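Local atomic coordinates of 4-alpha-glucanotransferase (Streptococcus agalactiae, PDB entry 6M6T), a protein that is a TIM-barrel enzyme of the 4-alpha-glucanotransferase (amylomaltase) family that binds glycan ligands. Residues G67-D75 with Y102-L113; Q95-A103 with G468-K476. All coordinates share one frame; numbering follows the deposited sequence.

Overall arrangement
Tyr-102 belongs to both contacts. In interaction 1 it stands just before helix 105-122, at the edge of a buried packing against residues 67-75; in interaction 2 the same side chain reaches the segment 468-476. The centres of the two contacts lie about 15 Å apart, on the same side of the chain's centre. Interaction 2 is the one nearer the glycan: the side chain of Trp-470 comes within about 5 Å of the bound AC1 and ASO units, and that of Tyr-102 within about 13 Å. Interaction 1 packs the helix that follows this loop against residues 67-75, while interaction 2 joins the loop to a segment close to the pocket.

Interaction 1: G67-D75 with Y102-L113; sequences GNTHLIDFD and YAGLFEKRRPVL
The guanidinium of Arg-109 lies flat on the ring of Phe-74, centres 4.4 Å apart and planes at 15°. The arginine chain runs straight through CD and then bends at chi3 (66°), which turns the charged group to lie along the ring. His-70 O sits over the opposite face of the guanidinium, 3.2 Å from CZ, where neither NH1 nor NH2 points an N-H at it. At the edge, NH2 donates to Ile-72 O, a bond whose exact geometry is doubtful. Two peptide oxygens this close to a buried arginine would probably help offset its charge.

Phe-74 is a sandwich filling. On the face away from Arg-109, Val-112 CG1 stands over the ring centre, 3.5 Å from it, as a CH-pi contact. Four residues earlier, in the 3-10 segment 69-71, the His-70 ring is met in the same manner by Leu-105 CD2, 3.4 Å from its centroid. The Phe-106 ring comes to the imidazole rim to rim, planes 56° apart, with neither over the other's face. Leu-113 closes the row with both branches: CD1 meets Thr-69 OG1 tip to tip, and CD2 reaches Ile-72 CG2 at 3.9 Å.

Helix 182-208 covers Thr-69, Ile-72 and Leu-113 from outside the contact, and Asp-73 caps the short helix 74-78 through Leu-76 N. All of this belongs to the long, largely helical excursion between barrel strands 43-45 and 212-217, an elaboration of the TIM barrel found in amylomaltases.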
loop_
_atom_site.group_PDB
_atom_site.type_symbol
_atom_site.label_atom_id
_atom_site.label_comp_id
_atom_site.label_asym_id
_atom_site.label_seq_id
_atom_site.Cartn_x
_atom_site.Cartn_y
_atom_site.Cartn_z
ATOM N N GLY A 67 -2.066 -6.411 9.925
ATOM C CA GLY A 67 -1.697 -7.119 8.712
ATOM C C GLY A 67 -2.908 -7.649 7.974
ATOM O O GLY A 67 -3.798 -8.259 8.574
ATOM N N ASN A 68 -2.948 -7.419 6.665
ATOM C CA ASN A 68 -3.975 -8.044 5.837
ATOM C C ASN A 68 -3.856 -9.556 5.927
ATOM O O ASN A 68 -2.877 -10.144 5.459
ATOM C CB ASN A 68 -3.864 -7.603 4.377
ATOM C CG ASN A 68 -4.697 -8.459 3.439
ATOM O OD1 ASN A 68 -5.692 -9.063 3.841
ATOM N ND2 ASN A 68 -4.291 -8.513 2.178
ATOM N N THR A 69 -4.859 -10.204 6.500
ATOM C CA THR A 69 -4.686 -11.621 6.769
ATOM C C THR A 69 -4.729 -12.481 5.516
ATOM O O THR A 69 -4.331 -13.648 5.582
ATOM C CB THR A 69 -5.750 -12.091 7.739
ATOM O OG1 THR A 69 -5.247 -13.227 8.427
ATOM C CG2 THR A 69 -7.044 -12.457 6.980
ATOM N N HIS A 70 -5.186 -11.947 4.383
ATOM C CA HIS A 70 -5.214 -12.744 3.163
ATOM C C HIS A 70 -3.822 -13.162 2.712
ATOM O O HIS A 70 -3.689 -14.103 1.929
ATOM C CB HIS A 70 -5.905 -11.970 2.043
ATOM C CG HIS A 70 -7.369 -11.779 2.264
ATOM N ND1 HIS A 70 -8.163 -11.055 1.401
ATOM C CD2 HIS A 70 -8.186 -12.226 3.248
ATOM C CE1 HIS A 70 -9.408 -11.060 1.846
ATOM N NE2 HIS A 70 -9.448 -11.760 2.968
ATOM N N LEU A 71 -2.787 -12.486 3.182
ATOM C CA LEU A 71 -1.439 -12.737 2.713
ATOM C C LEU A 71 -0.729 -13.806 3.524
ATOM O O LEU A 71 0.405 -14.158 3.185
ATOM C CB LEU A 71 -0.620 -11.438 2.726
ATOM C CG LEU A 71 -1.283 -10.252 2.034
ATOM C CD1 LEU A 71 -0.288 -9.120 1.812
ATOM C CD2 LEU A 71 -1.892 -10.698 0.726
ATOM N N ILE A 72 -1.359 -14.339 4.570
ATOM C CA ILE A 72 -0.758 -15.439 5.317
ATOM C C ILE A 72 -0.693 -16.686 4.439
ATOM O O ILE A 72 -1.629 -16.994 3.680
ATOM C CB ILE A 72 -1.536 -15.691 6.617
ATOM C CG1 ILE A 72 -0.970 -14.791 7.712
ATOM C CG2 ILE A 72 -1.459 -17.154 7.030
ATOM C CD1 ILE A 72 -1.745 -14.862 8.975
ATOM N N ASP A 73 0.433 -17.392 4.505
ATOM C CA ASP A 73 0.662 -18.528 3.627
ATOM C C ASP A 73 0.271 -19.812 4.333
ATOM O O ASP A 73 0.755 -20.096 5.436
ATOM C CB ASP A 73 2.120 -18.613 3.174
ATOM C CG ASP A 73 2.346 -19.733 2.170
ATOM O OD1 ASP A 73 1.648 -19.761 1.124
ATOM O OD2 ASP A 73 3.221 -20.582 2.441
ATOM N N PHE A 74 -0.589 -20.593 3.682
ATOM C CA PHE A 74 -0.968 -21.873 4.249
ATOM C C PHE A 74 0.200 -22.859 4.266
ATOM O O PHE A 74 0.294 -23.677 5.187
ATOM C CB PHE A 74 -2.154 -22.443 3.477
ATOM C CG PHE A 74 -3.429 -21.692 3.699
ATOM C CD1 PHE A 74 -3.558 -20.830 4.782
ATOM C CD2 PHE A 74 -4.496 -21.843 2.835
ATOM C CE1 PHE A 74 -4.727 -20.138 4.997
ATOM C CE2 PHE A 74 -5.671 -21.146 3.044
ATOM C CZ PHE A 74 -5.787 -20.294 4.130
ATOM N N ASP A 75 1.100 -22.794 3.277
ATOM C CA ASP A 75 2.199 -23.757 3.215
ATOM C C ASP A 75 3.182 -23.542 4.359
ATOM O O ASP A 75 3.593 -24.496 5.030
ATOM C CB ASP A 75 2.914 -23.665 1.864
ATOM C CG ASP A 75 2.074 -24.206 0.709
ATOM O OD1 ASP A 75 1.391 -25.244 0.895
ATOM O OD2 ASP A 75 2.101 -23.590 -0.385
ATOM N N TYR A 102 -11.532 -11.491 -4.640
ATOM C CA TYR A 102 -11.658 -11.179 -3.220
ATOM C C TYR A 102 -13.042 -11.531 -2.703
ATOM O O TYR A 102 -13.202 -11.819 -1.510
ATOM C CB TYR A 102 -11.390 -9.697 -2.962
ATOM C CG TYR A 102 -9.979 -9.206 -3.236
ATOM C CD1 TYR A 102 -9.606 -8.793 -4.509
ATOM C CD2 TYR A 102 -9.032 -9.115 -2.208
ATOM C CE1 TYR A 102 -8.327 -8.334 -4.765
ATOM C CE2 TYR A 102 -7.752 -8.659 -2.451
ATOM C CZ TYR A 102 -7.397 -8.272 -3.738
ATOM O OH TYR A 102 -6.120 -7.808 -4.010
ATOM N N ALA A 103 -14.051 -11.491 -3.581
ATOM C CA ALA A 103 -15.408 -11.895 -3.236
ATOM C C ALA A 103 -15.407 -13.360 -2.818
ATOM O O ALA A 103 -15.210 -14.255 -3.650
ATOM C CB ALA A 103 -16.352 -11.668 -4.422
ATOM N N GLY A 104 -15.603 -13.620 -1.531
ATOM C CA GLY A 104 -15.591 -14.988 -1.070
ATOM C C GLY A 104 -14.228 -15.610 -0.850
ATOM O O GLY A 104 -14.156 -16.811 -0.575
ATOM N N LEU A 105 -13.140 -14.856 -0.956
ATOM C CA LEU A 105 -11.861 -15.430 -0.546
ATOM C C LEU A 105 -11.666 -15.309 0.965
ATOM O O LEU A 105 -11.069 -16.193 1.602
ATOM C CB LEU A 105 -10.721 -14.760 -1.302
ATOM C CG LEU A 105 -9.349 -15.195 -0.820
ATOM C CD1 LEU A 105 -8.466 -15.466 -2.007
ATOM C CD2 LEU A 105 -8.752 -14.110 0.049
ATOM N N PHE A 106 -12.159 -14.209 1.547
ATOM C CA PHE A 106 -12.287 -14.135 2.998
ATOM C C PHE A 106 -13.210 -15.231 3.499
ATOM O O PHE A 106 -12.997 -15.791 4.580
ATOM C CB PHE A 106 -12.806 -12.755 3.427
ATOM C CG PHE A 106 -12.642 -12.476 4.902
ATOM C CD1 PHE A 106 -13.575 -12.960 5.824
ATOM C CD2 PHE A 106 -11.543 -11.757 5.374
ATOM C CE1 PHE A 106 -13.420 -12.728 7.182
ATOM C CE2 PHE A 106 -11.381 -11.518 6.734
ATOM C CZ PHE A 106 -12.325 -12.003 7.637
ATOM N N GLU A 107 -14.255 -15.532 2.724
ATOM C CA GLU A 107 -15.092 -16.693 2.996
ATOM C C GLU A 107 -14.247 -17.960 3.127
ATOM O O GLU A 107 -14.314 -18.664 4.143
ATOM C CB GLU A 107 -16.144 -16.833 1.885
ATOM C CG GLU A 107 -16.908 -18.169 1.855
ATOM C CD GLU A 107 -17.362 -18.589 0.444
ATOM O OE1 GLU A 107 -16.772 -19.546 -0.131
ATOM O OE2 GLU A 107 -18.314 -17.957 -0.087
ATOM N N LYS A 108 -13.409 -18.243 2.125
ATOM C CA LYS A 108 -12.792 -19.559 2.038
ATOM C C LYS A 108 -11.559 -19.725 2.920
ATOM O O LYS A 108 -11.190 -20.864 3.226
ATOM C CB LYS A 108 -12.431 -19.878 0.587
ATOM C CG LYS A 108 -13.648 -20.081 -0.310
ATOM C CD LYS A 108 -13.388 -21.106 -1.411
ATOM C CE LYS A 108 -14.619 -21.268 -2.297
ATOM N NZ LYS A 108 -15.178 -19.944 -2.692
ATOM N N ARG A 109 -10.902 -18.644 3.335
ATOM C CA ARG A 109 -9.720 -18.846 4.165
ATOM C C ARG A 109 -10.064 -19.155 5.611
ATOM O O ARG A 109 -9.195 -19.636 6.347
ATOM C CB ARG A 109 -8.814 -17.618 4.132
ATOM C CG ARG A 109 -8.373 -17.211 2.750
ATOM C CD ARG A 109 -7.544 -15.942 2.812
ATOM N NE ARG A 109 -6.266 -16.129 3.502
ATOM C CZ ARG A 109 -5.196 -16.697 2.951
ATOM N NH1 ARG A 109 -5.250 -17.150 1.705
ATOM N NH2 ARG A 109 -4.075 -16.817 3.648
ATOM N N ARG A 110 -11.311 -18.906 6.029
ATOM C CA ARG A 110 -11.596 -18.786 7.455
ATOM C C ARG A 110 -11.568 -20.122 8.194
ATOM O O ARG A 110 -10.928 -20.198 9.258
ATOM C CB ARG A 110 -12.922 -18.045 7.652
ATOM C CG ARG A 110 -13.197 -17.657 9.073
ATOM C CD ARG A 110 -12.094 -16.780 9.588
ATOM N NE ARG A 110 -12.274 -16.393 10.987
ATOM C CZ ARG A 110 -13.119 -15.455 11.415
ATOM N NH1 ARG A 110 -13.898 -14.799 10.556
ATOM N NH2 ARG A 110 -13.189 -15.187 12.712
ATOM N N PRO A 111 -12.242 -21.191 7.733
ATOM C CA PRO A 111 -12.008 -22.517 8.347
ATOM C C PRO A 111 -10.536 -22.860 8.537
ATOM O O PRO A 111 -10.147 -23.368 9.599
ATOM C CB PRO A 111 -12.662 -23.486 7.347
ATOM C CG PRO A 111 -12.942 -22.661 6.098
ATOM C CD PRO A 111 -13.212 -21.285 6.631
ATOM N N VAL A 112 -9.706 -22.564 7.529
ATOM C CA VAL A 112 -8.289 -22.929 7.547
ATOM C C VAL A 112 -7.531 -22.144 8.618
ATOM O O VAL A 112 -6.771 -22.716 9.424
ATOM C CB VAL A 112 -7.674 -22.687 6.158
ATOM C CG1 VAL A 112 -6.240 -23.183 6.128
ATOM C CG2 VAL A 112 -8.551 -23.292 5.058
ATOM N N LEU A 113 -7.681 -20.812 8.602
ATOM C CA LEU A 113 -7.023 -19.983 9.606
ATOM C C LEU A 113 -7.502 -20.345 11.011
ATOM O O LEU A 113 -6.707 -20.386 11.959
ATOM C CB LEU A 113 -7.262 -18.493 9.303
ATOM C CG LEU A 113 -6.565 -17.857 8.081
ATOM C CD1 LEU A 113 -7.259 -16.581 7.617
ATOM C CD2 LEU A 113 -5.097 -17.586 8.352
#

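Interaction 2: Q95-A103 with G468-K476; sequences QDPEVVDYA and GNWQWRMRK
Val-100 N donates to Gln-471 O at 3.0 Å, and Arg-473 N returns a weak bond to Glu-98 O, so the two chains run antiparallel for one step. Val-99 and Trp-472 form the non-hydrogen-bonded pair between these bonds, a single bridge that grows into no sheet. The packed side is formed by Val-100 and Tyr-102, with the start of Glu-98, whose CB meets Arg-473 O. CG2 of Val-100 presses on the aliphatic part of Arg-473, 3.4 Å from CD and crossing it at about a right angle, while Arg-473 NE goes on to Leu-16 O. Tyr-102 OH donates to Trp-470 O at 2.7 Å, in the carbonyl plane and at the ring's edge.

In the fold, the insertion following barrel strand 43-45 here meets the loop between helix 448-451, just after the last barrel strand 443-447, and helix 481-493; Trp-470 also touches Asn-461 of the glycan pocket.

Toward solvent the fit is looser. Val-99 CG1 merely rests on the extended Gln-471 side chain, 3.9 Å from CB, and a water bridges Val-100 O and Tyr-102 N, with only a weak link to Gln-471 NE2. The carboxylate of Glu-98 makes a salt bridge to the partly exposed Arg-475, whose NH1 is 3.1 Å from both OE1 and OE2; it meets the guanidinium edge, planes at 90°. Both charges have second partners: Lys-454 for Glu-98 OE2, Asp-478 for Arg-475 NH2.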
loop_
_atom_site.group_PDB
_atom_site.type_symbol
_atom_site.label_atom_id
_atom_site.label_comp_id
_atom_site.label_asym_id
_atom_site.label_seq_id
_atom_site.Cartn_x
_atom_site.Cartn_y
_atom_site.Cartn_z
ATOM N N GLN A 95 -11.080 -18.531 -10.260
ATOM C CA GLN A 95 -11.065 -19.239 -11.538
ATOM C C GLN A 95 -9.762 -19.001 -12.301
ATOM O O GLN A 95 -9.027 -19.944 -12.612
ATOM C CB GLN A 95 -12.270 -18.804 -12.382
ATOM C CG GLN A 95 -12.620 -19.749 -13.539
ATOM C CD GLN A 95 -13.310 -19.018 -14.697
ATOM O OE1 GLN A 95 -14.271 -19.516 -15.290
ATOM N NE2 GLN A 95 -12.811 -17.832 -15.022
ATOM N N ASP A 96 -9.464 -17.733 -12.622
ATOM C CA ASP A 96 -8.333 -17.268 -13.418
ATOM C C ASP A 96 -7.105 -17.080 -12.525
ATOM O O ASP A 96 -7.196 -16.405 -11.494
ATOM C CB ASP A 96 -8.703 -15.959 -14.110
ATOM C CG ASP A 96 -7.588 -15.400 -14.999
ATOM O OD1 ASP A 96 -6.468 -15.971 -15.095
ATOM O OD2 ASP A 96 -7.853 -14.348 -15.620
ATOM N N PRO A 97 -5.954 -17.671 -12.862
ATOM C CA PRO A 97 -4.741 -17.396 -12.071
ATOM C C PRO A 97 -4.358 -15.925 -11.993
ATOM O O PRO A 97 -4.012 -15.466 -10.898
ATOM C CB PRO A 97 -3.657 -18.222 -12.783
ATOM C CG PRO A 97 -4.271 -18.640 -14.084
ATOM C CD PRO A 97 -5.732 -18.773 -13.804
ATOM N N GLU A 98 -4.401 -15.165 -13.098
ATOM C CA GLU A 98 -3.937 -13.774 -13.076
ATOM C C GLU A 98 -5.033 -12.778 -12.696
ATOM O O GLU A 98 -4.940 -11.599 -13.065
ATOM C CB GLU A 98 -3.294 -13.373 -14.420
ATOM C CG GLU A 98 -3.961 -13.876 -15.706
ATOM C CD GLU A 98 -3.445 -13.158 -16.966
ATOM O OE1 GLU A 98 -4.019 -13.392 -18.058
ATOM O OE2 GLU A 98 -2.474 -12.359 -16.864
ATOM N N VAL A 99 -6.063 -13.228 -11.975
ATOM C CA VAL A 99 -7.078 -12.358 -11.382
ATOM C C VAL A 99 -7.369 -12.876 -9.982
ATOM O O VAL A 99 -7.653 -14.064 -9.808
ATOM C CB VAL A 99 -8.387 -12.315 -12.198
ATOM C CG1 VAL A 99 -9.403 -11.412 -11.503
ATOM C CG2 VAL A 99 -8.141 -11.852 -13.619
ATOM N N VAL A 100 -7.297 -12.003 -8.981
ATOM C CA VAL A 100 -7.794 -12.397 -7.667
ATOM C C VAL A 100 -9.306 -12.264 -7.670
ATOM O O VAL A 100 -9.874 -11.427 -8.383
ATOM C CB VAL A 100 -7.176 -11.565 -6.527
ATOM C CG1 VAL A 100 -7.399 -12.272 -5.204
ATOM C CG2 VAL A 100 -5.712 -11.293 -6.769
ATOM N N ASP A 101 -9.969 -13.110 -6.882
ATOM C CA ASP A 101 -11.387 -12.965 -6.575
ATOM C C ASP A 101 -11.489 -12.765 -5.059
ATOM O O ASP A 101 -11.502 -13.729 -4.285
ATOM C CB ASP A 101 -12.204 -14.158 -7.059
ATOM C CG ASP A 101 -13.671 -14.083 -6.617
ATOM O OD1 ASP A 101 -14.207 -12.950 -6.449
ATOM O OD2 ASP A 101 -14.285 -15.160 -6.422
ATOM N N TYR A 102 -11.532 -11.491 -4.640
ATOM C CA TYR A 102 -11.658 -11.179 -3.220
ATOM C C TYR A 102 -13.042 -11.531 -2.703
ATOM O O TYR A 102 -13.202 -11.819 -1.510
ATOM C CB TYR A 102 -11.390 -9.697 -2.962
ATOM C CG TYR A 102 -9.979 -9.206 -3.236
ATOM C CD1 TYR A 102 -9.606 -8.793 -4.509
ATOM C CD2 TYR A 102 -9.032 -9.115 -2.208
ATOM C CE1 TYR A 102 -8.327 -8.334 -4.765
ATOM C CE2 TYR A 102 -7.752 -8.659 -2.451
ATOM C CZ TYR A 102 -7.397 -8.272 -3.738
ATOM O OH TYR A 102 -6.120 -7.808 -4.010
ATOM N N ALA A 103 -14.051 -11.491 -3.581
ATOM C CA ALA A 103 -15.408 -11.895 -3.236
ATOM C C ALA A 103 -15.407 -13.360 -2.818
ATOM O O ALA A 103 -15.210 -14.255 -3.650
ATOM C CB ALA A 103 -16.352 -11.668 -4.422
ATOM N N GLY A 468 -13.284 -3.980 -10.386
ATOM C CA GLY A 468 -12.108 -4.647 -10.927
ATOM C C GLY A 468 -10.772 -3.972 -10.703
ATOM O O GLY A 468 -10.076 -3.616 -11.665
ATOM N N ASN A 469 -10.397 -3.819 -9.433
ATOM C CA ASN A 469 -9.174 -3.144 -9.032
ATOM C C ASN A 469 -8.437 -4.024 -8.034
ATOM O O ASN A 469 -9.063 -4.722 -7.235
ATOM C CB ASN A 469 -9.466 -1.750 -8.394
ATOM C CG ASN A 469 -9.776 -0.663 -9.431
ATOM O OD1 ASN A 469 -8.992 -0.409 -10.338
ATOM N ND2 ASN A 469 -10.922 -0.025 -9.291
ATOM N N TRP A 470 -7.100 -3.964 -8.070
ATOM C CA TRP A 470 -6.221 -4.730 -7.182
ATOM C C TRP A 470 -6.284 -6.227 -7.476
ATOM O O TRP A 470 -6.058 -7.061 -6.594
ATOM C CB TRP A 470 -6.526 -4.458 -5.703
ATOM C CG TRP A 470 -6.948 -3.029 -5.431
ATOM C CD1 TRP A 470 -8.225 -2.576 -5.239
ATOM C CD2 TRP A 470 -6.101 -1.871 -5.326
ATOM N NE1 TRP A 470 -8.227 -1.221 -5.028
ATOM C CE2 TRP A 470 -6.938 -0.762 -5.074
ATOM C CE3 TRP A 470 -4.723 -1.664 -5.424
ATOM C CZ2 TRP A 470 -6.438 0.540 -4.916
ATOM C CZ3 TRP A 470 -4.226 -0.370 -5.265
ATOM C CH2 TRP A 470 -5.082 0.712 -5.017
ATOM N N GLN A 471 -6.566 -6.576 -8.725
ATOM C CA GLN A 471 -6.804 -7.955 -9.088
ATOM C C GLN A 471 -5.693 -8.579 -9.908
ATOM O O GLN A 471 -5.764 -9.780 -10.193
ATOM C CB GLN A 471 -8.109 -8.072 -9.875
ATOM C CG GLN A 471 -9.307 -8.224 -9.010
ATOM C CD GLN A 471 -10.536 -7.826 -9.749
ATOM O OE1 GLN A 471 -10.502 -7.685 -10.978
ATOM N NE2 GLN A 471 -11.631 -7.613 -9.018
ATOM N N TRP A 472 -4.685 -7.819 -10.315
ATOM C CA TRP A 472 -3.667 -8.404 -11.180
ATOM C C TRP A 472 -2.792 -9.387 -10.409
ATOM O O TRP A 472 -2.290 -9.084 -9.323
ATOM C CB TRP A 472 -2.797 -7.327 -11.804
ATOM C CG TRP A 472 -1.868 -7.890 -12.813
ATOM C CD1 TRP A 472 -2.194 -8.374 -14.048
ATOM C CD2 TRP A 472 -0.455 -8.045 -12.679
ATOM N NE1 TRP A 472 -1.065 -8.808 -14.699
ATOM C CE2 TRP A 472 0.016 -8.621 -13.879
ATOM C CE3 TRP A 472 0.460 -7.755 -11.662
ATOM C CZ2 TRP A 472 1.357 -8.913 -14.085
ATOM C CZ3 TRP A 472 1.787 -8.053 -11.868
ATOM C CH2 TRP A 472 2.225 -8.619 -13.073
ATOM N N ARG A 473 -2.618 -10.570 -10.975
ATOM C CA ARG A 473 -1.578 -11.488 -10.550
ATOM C C ARG A 473 -0.733 -11.842 -11.768
ATOM O O ARG A 473 -1.155 -11.677 -12.915
ATOM C CB ARG A 473 -2.177 -12.737 -9.880
ATOM C CG ARG A 473 -2.843 -12.439 -8.537
ATOM C CD ARG A 473 -3.489 -13.659 -7.925
ATOM N NE ARG A 473 -2.497 -14.609 -7.433
ATOM C CZ ARG A 473 -2.648 -15.935 -7.443
ATOM N NH1 ARG A 473 -3.766 -16.485 -7.906
ATOM N NH2 ARG A 473 -1.679 -16.712 -6.982
ATOM N N MET A 474 0.476 -12.315 -11.515
ATOM C CA MET A 474 1.439 -12.590 -12.576
ATOM C C MET A 474 1.697 -14.089 -12.700
ATOM O O MET A 474 2.035 -14.757 -11.712
ATOM C CB MET A 474 2.743 -11.856 -12.305
ATOM C CG MET A 474 3.930 -12.403 -13.052
ATOM S SD MET A 474 5.379 -12.144 -12.011
ATOM C CE MET A 474 4.960 -13.285 -10.700
ATOM N N ARG A 475 1.558 -14.610 -13.916
ATOM C CA ARG A 475 1.889 -16.003 -14.175
ATOM C C ARG A 475 3.399 -16.207 -14.114
ATOM O O ARG A 475 4.163 -15.417 -14.683
ATOM C CB ARG A 475 1.352 -16.411 -15.540
ATOM C CG ARG A 475 0.014 -15.784 -15.863
ATOM C CD ARG A 475 -0.722 -16.553 -16.947
ATOM N NE ARG A 475 -0.102 -16.418 -18.267
ATOM C CZ ARG A 475 -0.375 -15.431 -19.115
ATOM N NH1 ARG A 475 -1.246 -14.485 -18.774
ATOM N NH2 ARG A 475 0.227 -15.383 -20.299
ATOM N N LYS A 476 3.828 -17.260 -13.403
ATOM C CA LYS A 476 5.238 -17.660 -13.409
ATOM C C LYS A 476 5.706 -17.988 -14.818
ATOM O O LYS A 476 6.889 -17.825 -15.146
ATOM C CB LYS A 476 5.446 -18.867 -12.485
ATOM C CG LYS A 476 6.864 -19.033 -11.919
ATOM C CD LYS A 476 6.841 -19.775 -10.573
ATOM C CE LYS A 476 8.117 -19.552 -9.739
ATOM N NZ LYS A 476 8.454 -18.123 -9.466
HETATM O O HOH W 1 -12.078 -9.965 -6.805
#